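Local coordinates for sugar ABC transporter, sugar-binding protein (Streptococcus pneumoniae, PDB 2HEU) that probably captures sugars outside the cell as the solute-binding component of an ABC transporter, and is caught here in its apo form, at residues A[64-68]-A[69-73]. Residues are numbered along the deposited sequence; the frame is centred on the assembly and turned at random.
Sequences TRVLA and GDVPD
R65 and D70 meet twice at the end of helix 58-67, through their backbones and through their side chains, and together with G69 they illustrate how a helix is closed by a Schellman motif. G69 takes up a positive phi of 71°, which turns the chain out of the helix and lets two amides, its own and that of D70, bond back to the last turn. One bond runs from G69 N to V66 O (3.0 Å), approaching from above the carbonyl plane; the other, from D70 N to R65 O, is 2.9 Å long and nearly straight.

A side-on salt bridge spans the same turn. R65 leaves the helix extended and then bends at chi3 (54°), which brings the guanidinium over to D70. Its NE reaches D70 OD2 at 3.0 Å and its NH2 reaches D70 OD1 at 3.2 Å, both from above the carboxylate plane, and the two flat groups are turned 37° apart. The same two nitrogens also make weak hydrogen bonds to the backbone D70 O. P72 CG sits over one guanidinium face, offset toward its rim and 3.7 Å from R65 NH2, while NH1 pairs with E22, so the guanidinium meets two acids.

V66 and V71 touch loosely through their CG2 methyls. The whole lies at the surface: R65 and P72 rest on strand 19-24, V66 packs on W87 of helix 82-89, and the chain continues directly into strand 74-76, beside strand 19-24 in the mixed sheet.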
loop_
_atom_site.group_PDB
_atom_site.type_symbol
_atom_site.label_atom_id
_atom_site.label_comp_id
_atom_site.label_asym_id
_atom_site.label_seq_id
_atom_site.Cartn_x
_atom_site.Cartn_y
_atom_site.Cartn_z
ATOM N N THR A 64 21.752 -2.277 -8.180
ATOM C CA THR A 64 23.138 -2.167 -8.683
ATOM C C THR A 64 24.083 -2.248 -7.519
ATOM O O THR A 64 25.138 -2.923 -7.586
ATOM C CB THR A 64 23.313 -0.899 -9.466
ATOM O OG1 THR A 64 22.457 -0.939 -10.643
ATOM C CG2 THR A 64 24.778 -0.658 -9.877
ATOM N N ARG A 65 23.762 -1.516 -6.443
ATOM C CA ARG A 65 24.650 -1.402 -5.300
ATOM C C ARG A 65 24.728 -2.750 -4.573
ATOM O O ARG A 65 25.808 -3.140 -4.155
ATOM C CB ARG A 65 24.288 -0.233 -4.385
ATOM C CG ARG A 65 24.480 1.133 -5.030
ATOM C CD ARG A 65 24.273 2.257 -4.109
ATOM N NE ARG A 65 25.086 2.179 -2.901
ATOM C CZ ARG A 65 24.912 2.890 -1.837
ATOM N NH1 ARG A 65 24.043 3.883 -1.848
ATOM N NH2 ARG A 65 25.677 2.689 -0.775
ATOM N N VAL A 66 23.585 -3.421 -4.406
ATOM C CA VAL A 66 23.631 -4.691 -3.721
ATOM C C VAL A 66 24.453 -5.690 -4.499
ATOM O O VAL A 66 25.281 -6.433 -3.953
ATOM C CB VAL A 66 22.207 -5.265 -3.453
ATOM C CG1 VAL A 66 22.241 -6.695 -2.972
ATOM C CG2 VAL A 66 21.530 -4.385 -2.485
ATOM N N LEU A 67 24.160 -5.828 -5.763
ATOM C CA LEU A 67 24.870 -6.869 -6.416
ATOM C C LEU A 67 26.426 -6.469 -6.397
ATOM O O LEU A 67 27.251 -7.410 -6.221
ATOM C CB LEU A 67 24.179 -7.173 -7.760
ATOM C CG LEU A 67 22.736 -7.810 -7.984
ATOM C CD1 LEU A 67 22.653 -9.332 -7.664
ATOM C CD2 LEU A 67 21.425 -6.996 -7.465
ATOM N N ALA A 68 26.849 -5.145 -6.455
ATOM C CA ALA A 68 28.240 -4.730 -6.263
ATOM C C ALA A 68 28.843 -4.847 -4.896
ATOM O O ALA A 68 30.043 -4.510 -4.739
ATOM C CB ALA A 68 28.382 -3.314 -6.674
ATOM N N GLY A 69 28.052 -5.293 -3.916
ATOM C CA GLY A 69 28.517 -5.385 -2.566
ATOM C C GLY A 69 28.708 -4.059 -1.876
ATOM O O GLY A 69 29.577 -3.949 -1.045
ATOM N N ASP A 70 27.899 -3.047 -2.181
ATOM C CA ASP A 70 27.966 -1.715 -1.586
ATOM C C ASP A 70 26.610 -1.400 -0.988
ATOM O O ASP A 70 25.887 -0.530 -1.441
ATOM C CB ASP A 70 28.259 -0.711 -2.665
ATOM C CG ASP A 70 28.234 0.688 -2.207
ATOM O OD1 ASP A 70 28.358 0.979 -0.994
ATOM O OD2 ASP A 70 27.973 1.551 -3.077
ATOM N N VAL A 71 26.240 -2.182 0.087
ATOM C CA VAL A 71 24.912 -2.113 0.710
ATOM C C VAL A 71 24.856 -0.966 1.707
ATOM O O VAL A 71 25.698 -0.869 2.605
ATOM C CB VAL A 71 24.531 -3.461 1.403
ATOM C CG1 VAL A 71 23.098 -3.420 1.974
ATOM C CG2 VAL A 71 24.708 -4.643 0.499
ATOM N N PRO A 72 23.877 -0.009 1.555
ATOM C CA PRO A 72 23.788 1.030 2.555
ATOM C C PRO A 72 23.587 0.456 3.949
ATOM O O PRO A 72 22.993 -0.607 4.142
ATOM C CB PRO A 72 22.580 1.809 2.120
ATOM C CG PRO A 72 22.433 1.518 0.680
ATOM C CD PRO A 72 22.861 0.124 0.496
ATOM N N ASP A 73 24.038 1.173 5.017
ATOM C CA ASP A 73 23.917 0.644 6.391
ATOM C C ASP A 73 22.460 0.430 6.747
ATOM O O ASP A 73 22.161 -0.599 7.349
ATOM C CB ASP A 73 24.571 1.591 7.367
ATOM C CG ASP A 73 26.030 1.849 6.977
ATOM O OD1 ASP A 73 26.880 1.054 7.252
ATOM O OD2 ASP A 73 26.275 2.881 6.309
#